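Local coordinates for protein imidazolonepropionase (Unidentified, PDB 2Q09) that hydrolyses the carbon-nitrogen bond of imidazolone-5-propanoate to give N-formimidoyl-L-glutamate, the third step of histidine degradation, at residues E139-Y144 / K240-Q245; V213-I218 / A223-V228. One frame throughout, in Å; residues are numbered along the deposited sequence.

Contact 1: residues E139-Y144 / K240-Q245; sequences EIKSGY and KGHMDQ. With FE (Fe (III) ion), chain B; DI6 (3-[(4S)-2,5-dioxoimidazolidin-4-yl]propanoic acid), chain C.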
ATOM      1  N   GLU A 139       0.490   1.444  -4.034  1.00 22.03           N
ATOM      2  CA  GLU A 139       0.828   2.795  -3.600  1.00 21.27           C
ATOM      3  C   GLU A 139       2.353   2.849  -3.490  1.00 22.80           C
ATOM      4  O   GLU A 139       2.969   1.955  -2.895  1.00 21.78           O
ATOM      5  CB  GLU A 139       0.211   3.088  -2.232  1.00 21.77           C
ATOM      6  CG  GLU A 139       0.433   4.528  -1.741  1.00 21.99           C
ATOM      7  CD  GLU A 139       1.471   4.629  -0.627  1.00 25.37           C
ATOM      8  OE1 GLU A 139       2.312   3.707  -0.485  1.00 25.31           O
ATOM      9  OE2 GLU A 139       1.447   5.643   0.105  1.00 26.83           O
ATOM     10  N   ILE A 140       2.955   3.883  -4.071  1.00 21.57           N
ATOM     11  CA  ILE A 140       4.404   4.041  -4.042  1.00 20.44           C
ATOM     12  C   ILE A 140       4.771   5.408  -3.472  1.00 22.23           C
ATOM     13  O   ILE A 140       4.263   6.440  -3.921  1.00 21.65           O
ATOM     14  CB  ILE A 140       5.002   3.883  -5.456  1.00 20.97           C
ATOM     15  CG1 ILE A 140       4.631   2.506  -6.019  1.00 18.64           C
ATOM     16  CG2 ILE A 140       6.523   4.043  -5.404  1.00 20.73           C
ATOM     17  CD1 ILE A 140       5.099   2.277  -7.464  1.00 22.29           C
ATOM     18  N   LYS A 141       5.654   5.410  -2.483  1.00 22.14           N
ATOM     19  CA  LYS A 141       6.073   6.650  -1.843  1.00 23.09           C
ATOM     20  C   LYS A 141       7.414   7.156  -2.358  1.00 23.49           C
ATOM     21  O   LYS A 141       8.184   6.404  -2.966  1.00 23.91           O
ATOM     22  CB  LYS A 141       6.194   6.440  -0.334  1.00 23.61           C
ATOM     23  CG  LYS A 141       4.982   5.774   0.309  1.00 22.44           C
ATOM     24  CD  LYS A 141       5.301   5.317   1.724  1.00 22.70           C
ATOM     25  CE  LYS A 141       4.143   4.514   2.315  1.00 21.17           C
ATOM     26  NZ  LYS A 141       2.884   5.323   2.328  1.00 22.81           N
ATOM     27  N   SER A 142       7.673   8.441  -2.135  1.00 23.77           N
ATOM     28  CA  SER A 142       8.957   9.028  -2.495  1.00 24.42           C
ATOM     29  C   SER A 142       9.699   8.856  -1.166  1.00 24.89           C
ATOM     30  O   SER A 142       9.559   7.817  -0.527  1.00 26.57           O
ATOM     31  CB  SER A 142       8.796  10.509  -2.879  1.00 23.67           C
ATOM     32  OG  SER A 142       8.206  11.274  -1.838  1.00 26.51           O
ATOM     33  N   GLY A 143      10.485   9.834  -0.738  1.00 23.90           N
ATOM     34  CA  GLY A 143      11.149   9.684   0.547  1.00 23.65           C
ATOM     35  C   GLY A 143      12.605   9.254   0.577  1.00 24.30           C
ATOM     36  O   GLY A 143      13.208   9.206   1.647  1.00 25.47           O
ATOM     37  N   TYR A 144      13.173   8.908  -0.569  1.00 23.04           N
ATOM     38  CA  TYR A 144      14.581   8.524  -0.616  1.00 22.65           C
ATOM     39  C   TYR A 144      15.380   9.543  -1.434  1.00 23.41           C
ATOM     40  O   TYR A 144      16.532   9.288  -1.808  1.00 22.53           O
ATOM     41  CB  TYR A 144      14.748   7.121  -1.215  1.00 21.96           C
ATOM     42  CG  TYR A 144      14.278   6.006  -0.296  1.00 22.47           C
ATOM     43  CD1 TYR A 144      14.690   5.960   1.034  1.00 22.84           C
ATOM     44  CD2 TYR A 144      13.435   4.996  -0.757  1.00 23.32           C
ATOM     45  CE1 TYR A 144      14.279   4.940   1.889  1.00 23.68           C
ATOM     46  CE2 TYR A 144      13.016   3.963   0.086  1.00 23.41           C
ATOM     47  CZ  TYR A 144      13.443   3.944   1.409  1.00 25.16           C
ATOM     48  OH  TYR A 144      13.045   2.921   2.240  1.00 26.60           O
ATOM     49  N   LYS A 240      -1.500  11.144   5.269  1.00 29.32           N
ATOM     50  CA  LYS A 240      -1.377   9.868   5.963  1.00 30.19           C
ATOM     51  C   LYS A 240      -0.063   9.955   6.732  1.00 30.72           C
ATOM     52  O   LYS A 240       0.618  10.982   6.682  1.00 30.69           O
ATOM     53  CB  LYS A 240      -1.312   8.707   4.967  1.00 29.44           C
ATOM     54  CG  LYS A 240      -0.015   8.657   4.167  1.00 29.64           C
ATOM     55  CD  LYS A 240       0.022   7.479   3.204  1.00 27.94           C
ATOM     56  CE  LYS A 240      -1.013   7.653   2.097  1.00 27.74           C
ATOM     57  NZ  LYS A 240      -0.951   6.543   1.108  1.00 28.22           N
ATOM     58  N   GLY A 241       0.303   8.898   7.447  1.00 31.82           N
ATOM     59  CA  GLY A 241       1.554   8.961   8.181  1.00 33.32           C
ATOM     60  C   GLY A 241       2.083   7.673   8.777  1.00 34.53           C
ATOM     61  O   GLY A 241       1.326   6.747   9.083  1.00 33.47           O
ATOM     62  N   HIS A 242       3.405   7.619   8.918  1.00 33.33           N
ATOM     63  CA  HIS A 242       4.077   6.479   9.535  1.00 34.28           C
ATOM     64  C   HIS A 242       3.986   6.794  11.025  1.00 34.99           C
ATOM     65  O   HIS A 242       4.799   7.555  11.549  1.00 35.75           O
ATOM     66  CB  HIS A 242       5.549   6.425   9.118  1.00 32.65           C
ATOM     67  CG  HIS A 242       5.784   5.822   7.766  1.00 32.14           C
ATOM     68  ND1 HIS A 242       5.324   6.390   6.598  1.00 31.22           N
ATOM     69  CD2 HIS A 242       6.470   4.712   7.402  1.00 31.69           C
ATOM     70  CE1 HIS A 242       5.722   5.656   5.570  1.00 30.95           C
ATOM     71  NE2 HIS A 242       6.420   4.636   6.030  1.00 30.42           N
HETATM   72  N   MSE A 243       3.002   6.216  11.708  1.00 35.18           N
HETATM   73  CA  MSE A 243       2.808   6.508  13.126  1.00 35.30           C
HETATM   74  C   MSE A 243       3.027   5.391  14.140  1.00 33.45           C
HETATM   75  O   MSE A 243       2.807   4.208  13.860  1.00 32.40           O
HETATM   76  CB  MSE A 243       1.400   7.061  13.343  1.00 38.25           C
HETATM   77  CG  MSE A 243       1.366   8.512  13.781  1.00 43.56           C
HETATM   78 SE   MSE A 243       2.172   9.645  12.463  1.00 45.43          SE
HETATM   79  CE  MSE A 243       0.731   9.663  11.218  1.00 44.43           C
ATOM     80  N   ASP A 244       3.465   5.804  15.326  1.00 32.82           N
ATOM     81  CA  ASP A 244       3.686   4.904  16.451  1.00 33.46           C
ATOM     82  C   ASP A 244       4.441   3.612  16.158  1.00 33.48           C
ATOM     83  O   ASP A 244       4.088   2.553  16.682  1.00 33.40           O
ATOM     84  CB  ASP A 244       2.337   4.563  17.092  1.00 32.97           C
ATOM     85  CG  ASP A 244       1.553   5.800  17.498  1.00 34.30           C
ATOM     86  OD1 ASP A 244       2.137   6.681  18.164  1.00 34.06           O
ATOM     87  OD2 ASP A 244       0.351   5.891  17.160  1.00 33.12           O
ATOM     88  N   GLN A 245       5.476   3.690  15.328  1.00 33.63           N
ATOM     89  CA  GLN A 245       6.259   2.501  15.013  1.00 33.33           C
ATOM     90  C   GLN A 245       7.291   2.224  16.110  1.00 34.14           C
ATOM     91  O   GLN A 245       7.492   1.072  16.501  1.00 32.84           O
ATOM     92  CB  GLN A 245       6.964   2.662  13.659  1.00 33.03           C
ATOM     93  CG  GLN A 245       7.794   1.456  13.237  1.00 34.13           C
ATOM     94  CD  GLN A 245       8.548   1.686  11.935  1.00 34.72           C
ATOM     95  OE1 GLN A 245       8.847   2.822  11.571  1.00 31.88           O
ATOM     96  NE2 GLN A 245       8.873   0.602  11.236  1.00 34.65           N
TER
HETATM   97 FE    FE B 500       6.911   2.549   5.114  1.00 31.04          FE
HETATM   98  N1  DI6 C 600       9.802   3.196   8.884  1.00 36.27           N
HETATM   99  C2  DI6 C 600      10.356   2.097   8.328  1.00 35.80           C
HETATM  100  O2  DI6 C 600      10.416   0.980   8.810  1.00 34.50           O
HETATM  101  C3  DI6 C 600      10.886   2.545   6.944  1.00 35.08           C
HETATM  102  N4  DI6 C 600      10.531   3.981   6.924  1.00 35.79           N
HETATM  103  C5  DI6 C 600       9.904   4.265   8.083  1.00 36.84           C
HETATM  104  O5  DI6 C 600       9.469   5.372   8.367  1.00 36.98           O
HETATM  105  C6  DI6 C 600      12.387   2.316   6.836  1.00 33.45           C
HETATM  106  C7  DI6 C 600      12.957   2.746   5.482  1.00 34.18           C
HETATM  107  C8  DI6 C 600      14.468   2.530   5.318  1.00 33.76           C
HETATM  108  O9  DI6 C 600      14.929   2.559   4.160  1.00 33.75           O
HETATM  109  O10 DI6 C 600      15.200   2.332   6.322  1.00 34.71           O
HETATM  110  O   HOH W   1       0.409   4.188   2.962  1.00 26.60           O
HETATM  111  O   HOH W   2       8.129   1.520   6.962  1.00 26.67           O
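E139 and K240 meet across strands 139-141 and 240-243, which do not pair; their axes come no nearer than 11.9 Å and their directions differ by 70°, as between non-adjacent strands of the TIM-type barrel of a metal-dependent amidohydrolase. The gap is bridged by a buried salt-bridge network centred on one carboxylate oxygen. K240 NZ arrives from above the carboxylate plane of E139 and bonds OE2 at 2.8 Å, whereas K141 NZ takes the syn lone pair of the same OE2 at 2.7 Å. T172 also hydrogen-bonds this oxygen, and D212 gives K141 a second anionic partner. With CG anti to the backbone N (chi1 -176°), the E139 chain bends at chi2 and carries OE2 to both ammonium groups. An alanine here in place of the glutamate is likely to leave the lysine ends, 4.2 Å apart from K141 NZ to K240 NZ, without the charge they share. Farther along, K141 CE lies obliquely against H242 CE1, and H242 joins H72, H74 and D317 round the iron. Q245 grips the inhibitor ring through two hydrogen bonds, DI6 N1 to Q245 OE1 and Q245 NE2 to DI6 O2, while Y144 OH donates to inhibitor carboxylate atom O9 at 2.7 Å.

Contact 2: residues V213-I218 / A223-V228; sequences VFCEHI and AQTEQV. With DI6 (3-[(4S)-2,5-dioxoimidazolidin-4-yl]propanoic acid), chain C.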
ATOM      1  N   VAL A 213       4.207  11.240   6.259  1.00 31.10           N
ATOM      2  CA  VAL A 213       5.191  11.771   7.202  1.00 32.05           C
ATOM      3  C   VAL A 213       5.681  10.717   8.190  1.00 32.70           C
ATOM      4  O   VAL A 213       4.908   9.889   8.663  1.00 31.48           O
ATOM      5  CB  VAL A 213       4.603  12.934   8.038  1.00 32.66           C
ATOM      6  CG1 VAL A 213       5.591  13.347   9.118  1.00 32.59           C
ATOM      7  CG2 VAL A 213       4.274  14.124   7.144  1.00 35.30           C
ATOM      8  N   PHE A 214       6.972  10.748   8.499  1.00 32.40           N
ATOM      9  CA  PHE A 214       7.539   9.830   9.475  1.00 33.54           C
ATOM     10  C   PHE A 214       7.621  10.591  10.793  1.00 35.12           C
ATOM     11  O   PHE A 214       8.596  11.290  11.067  1.00 33.97           O
ATOM     12  CB  PHE A 214       8.936   9.365   9.058  1.00 34.14           C
ATOM     13  CG  PHE A 214       9.601   8.481  10.072  1.00 36.13           C
ATOM     14  CD1 PHE A 214       8.909   7.414  10.639  1.00 37.07           C
ATOM     15  CD2 PHE A 214      10.929   8.689  10.436  1.00 37.89           C
ATOM     16  CE1 PHE A 214       9.532   6.562  11.555  1.00 37.75           C
ATOM     17  CE2 PHE A 214      11.555   7.845  11.349  1.00 38.31           C
ATOM     18  CZ  PHE A 214      10.854   6.778  11.906  1.00 38.36           C
ATOM     19  N   CYS A 215       6.576  10.458  11.606  1.00 36.38           N
ATOM     20  CA  CYS A 215       6.496  11.127  12.894  1.00 37.41           C
ATOM     21  C   CYS A 215       7.046  10.232  13.995  1.00 38.88           C
ATOM     22  O   CYS A 215       6.418   9.244  14.376  1.00 38.51           O
ATOM     23  CB  CYS A 215       5.041  11.487  13.181  1.00 38.51           C
ATOM     24  SG  CYS A 215       4.754  12.168  14.836  1.00 38.21           S
ATOM     25  N   GLU A 216       8.211  10.591  14.519  1.00 40.19           N
ATOM     26  CA  GLU A 216       8.847   9.779  15.547  1.00 41.42           C
ATOM     27  C   GLU A 216       9.972  10.574  16.209  1.00 42.97           C
ATOM     28  O   GLU A 216      10.337  11.648  15.728  1.00 42.09           O
ATOM     29  CB  GLU A 216       9.394   8.511  14.880  1.00 40.84           C
ATOM     30  CG  GLU A 216       9.806   7.393  15.811  1.00 42.67           C
ATOM     31  CD  GLU A 216       8.646   6.851  16.608  1.00 43.04           C
ATOM     32  OE1 GLU A 216       7.782   6.160  16.032  1.00 42.14           O
ATOM     33  OE2 GLU A 216       8.598   7.131  17.819  1.00 43.66           O
ATOM     34  N   HIS A 217      10.514  10.063  17.312  1.00 44.24           N
ATOM     35  CA  HIS A 217      11.597  10.753  18.004  1.00 47.15           C
ATOM     36  C   HIS A 217      12.814  10.902  17.104  1.00 46.96           C
ATOM     37  O   HIS A 217      13.475  11.937  17.119  1.00 48.52           O
ATOM     38  CB  HIS A 217      11.979  10.018  19.300  1.00 49.19           C
ATOM     39  CG  HIS A 217      12.259   8.561  19.114  1.00 52.80           C
ATOM     40  ND1 HIS A 217      11.302   7.679  18.674  1.00 54.52           N
ATOM     41  CD2 HIS A 217      13.382   7.836  19.333  1.00 53.94           C
ATOM     42  CE1 HIS A 217      11.820   6.460  18.631  1.00 55.43           C
ATOM     43  NE2 HIS A 217      13.077   6.529  19.025  1.00 54.90           N
ATOM     44  N   ILE A 218      13.112   9.871  16.321  1.00 46.52           N
ATOM     45  CA  ILE A 218      14.244   9.929  15.403  1.00 46.34           C
ATOM     46  C   ILE A 218      13.730  10.331  14.020  1.00 45.82           C
ATOM     47  O   ILE A 218      14.442  10.239  13.021  1.00 45.75           O
ATOM     48  CB  ILE A 218      14.998   8.570  15.315  1.00 47.10           C
ATOM     49  CG1 ILE A 218      14.126   7.505  14.654  1.00 47.32           C
ATOM     50  CG2 ILE A 218      15.395   8.112  16.702  1.00 47.15           C
ATOM     51  CD1 ILE A 218      14.758   6.130  14.577  1.00 46.66           C
ATOM     52  N   ALA A 223       4.795  18.620  16.012  1.00 36.44           N
ATOM     53  CA  ALA A 223       4.685  19.995  15.530  1.00 35.85           C
ATOM     54  C   ALA A 223       5.123  20.103  14.072  1.00 35.61           C
ATOM     55  O   ALA A 223       4.445  20.729  13.264  1.00 35.33           O
ATOM     56  CB  ALA A 223       5.523  20.926  16.405  1.00 35.35           C
ATOM     57  N   GLN A 224       6.252  19.490  13.740  1.00 35.58           N
ATOM     58  CA  GLN A 224       6.753  19.529  12.373  1.00 35.19           C
ATOM     59  C   GLN A 224       5.821  18.755  11.453  1.00 34.60           C
ATOM     60  O   GLN A 224       5.675  19.091  10.279  1.00 34.06           O
ATOM     61  CB  GLN A 224       8.158  18.942  12.321  1.00 35.77           C
ATOM     62  CG  GLN A 224       9.137  19.687  13.209  1.00 38.03           C
ATOM     63  CD  GLN A 224      10.495  19.032  13.254  1.00 39.21           C
ATOM     64  OE1 GLN A 224      10.606  17.826  13.465  1.00 41.25           O
ATOM     65  NE2 GLN A 224      11.542  19.827  13.066  1.00 39.29           N
ATOM     66  N   THR A 225       5.195  17.715  11.988  1.00 33.83           N
ATOM     67  CA  THR A 225       4.265  16.905  11.213  1.00 34.07           C
ATOM     68  C   THR A 225       3.035  17.743  10.887  1.00 34.17           C
ATOM     69  O   THR A 225       2.499  17.677   9.785  1.00 33.08           O
ATOM     70  CB  THR A 225       3.825  15.642  12.000  1.00 33.93           C
ATOM     71  OG1 THR A 225       4.965  14.806  12.251  1.00 33.27           O
ATOM     72  CG2 THR A 225       2.790  14.856  11.211  1.00 34.12           C
ATOM     73  N   GLU A 226       2.599  18.546  11.850  1.00 34.36           N
ATOM     74  CA  GLU A 226       1.433  19.390  11.648  1.00 35.81           C
ATOM     75  C   GLU A 226       1.668  20.419  10.552  1.00 34.11           C
ATOM     76  O   GLU A 226       0.763  20.727   9.785  1.00 34.44           O
ATOM     77  CB  GLU A 226       1.075  20.101  12.945  1.00 37.99           C
ATOM     78  CG  GLU A 226       0.024  21.170  12.779  1.00 42.38           C
ATOM     79  CD  GLU A 226      -0.371  21.783  14.099  1.00 46.72           C
ATOM     80  OE1 GLU A 226       0.533  22.177  14.863  1.00 47.81           O
ATOM     81  OE2 GLU A 226      -1.583  21.874  14.369  1.00 48.58           O
ATOM     82  N   GLN A 227       2.885  20.952  10.488  1.00 35.13           N
ATOM     83  CA  GLN A 227       3.229  21.939   9.474  1.00 36.17           C
ATOM     84  C   GLN A 227       3.046  21.344   8.083  1.00 35.87           C
ATOM     85  O   GLN A 227       2.533  21.995   7.176  1.00 35.52           O
ATOM     86  CB  GLN A 227       4.677  22.401   9.662  1.00 37.92           C
ATOM     87  CG  GLN A 227       4.880  23.331  10.849  1.00 40.40           C
ATOM     88  CD  GLN A 227       3.994  24.555  10.776  1.00 41.72           C
ATOM     89  OE1 GLN A 227       2.978  24.642  11.461  1.00 42.39           O
ATOM     90  NE2 GLN A 227       4.365  25.502   9.927  1.00 43.14           N
ATOM     91  N   VAL A 228       3.468  20.096   7.916  1.00 35.71           N
ATOM     92  CA  VAL A 228       3.334  19.422   6.633  1.00 34.92           C
ATOM     93  C   VAL A 228       1.875  19.229   6.236  1.00 33.93           C
ATOM     94  O   VAL A 228       1.483  19.616   5.139  1.00 33.86           O
ATOM     95  CB  VAL A 228       4.039  18.051   6.650  1.00 35.33           C
ATOM     96  CG1 VAL A 228       3.632  17.241   5.425  1.00 35.66           C
ATOM     97  CG2 VAL A 228       5.547  18.247   6.666  1.00 36.10           C
TER
HETATM   98  N1  DI6 C 600       9.802   3.196   8.884  1.00 36.27           N
HETATM   99  C2  DI6 C 600      10.356   2.097   8.328  1.00 35.80           C
HETATM  100  O2  DI6 C 600      10.416   0.980   8.810  1.00 34.50           O
HETATM  101  C3  DI6 C 600      10.886   2.545   6.944  1.00 35.08           C
HETATM  102  N4  DI6 C 600      10.531   3.981   6.924  1.00 35.79           N
HETATM  103  C5  DI6 C 600       9.904   4.265   8.083  1.00 36.84           C
HETATM  104  O5  DI6 C 600       9.469   5.372   8.367  1.00 36.98           O
HETATM  105  C6  DI6 C 600      12.387   2.316   6.836  1.00 33.45           C
HETATM  106  C7  DI6 C 600      12.957   2.746   5.482  1.00 34.18           C
HETATM  107  C8  DI6 C 600      14.468   2.530   5.318  1.00 33.76           C
HETATM  108  O9  DI6 C 600      14.929   2.559   4.160  1.00 33.75           O
HETATM  109  O10 DI6 C 600      15.200   2.332   6.322  1.00 34.71           O
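V213 turns both of its methyls to the helix, and each finds a different partner. V213 CG2 meets V228 CG1 tip to tip at 3.6 Å, a purely apolar touch, while V213 CG1 lies 3.5 Å from T225 OG1 and a little farther from the T225 methyl. The V213 and T225 side chains run at a slant to one another, and V213 CG1 lies against both the hydroxyl and the methyl of the threonine. C215 comes in beside them, its CB 3.4 Å from T225 OG1. That hydroxyl is satisfied by the S221 carbonyl, just before the helix begins: it sits beside its own backbone N (chi1 -63°), within bonding range of that carbonyl, and meets the loop by van der Waals contact. F214 points the opposite way, away from the helix. Inhibitor atom O5 sits 3.1 Å above one face of the F214 ring, offset toward the rim, and E216 CB lies over the other face. Beyond it, E216 OE2 accepts bonds from H217 ND1 and S247, and lies in the plane of the H217 imidazole. V213 facing the outer helix and F214 the pocket fits the passage from a strand end into the loop at the active-site end of a TIM-type barrel.

Overall arrangement
Contact 2 is nested within the chain loop closed by contact 1: 139-144 comes first, then 213-218 and 223-228, and finally 240-245. Their centres are about 11 Å apart. Contact 1 spans the barrel interior between strands 135-141 and 238-243, whereas contact 2 packs the end of strand 210-213 and its following loop against helix 222-234, which leads on to strand 238-243. The two meet where neighbouring parallel strands 210-213 and 238-243 run side by side, H242 N lying 2.7 Å from V213 O in a probable hydrogen bond. A single inhibitor touches both, illustrating how barrel enzymes assemble one active site from the ends of several strands and the loops that follow them.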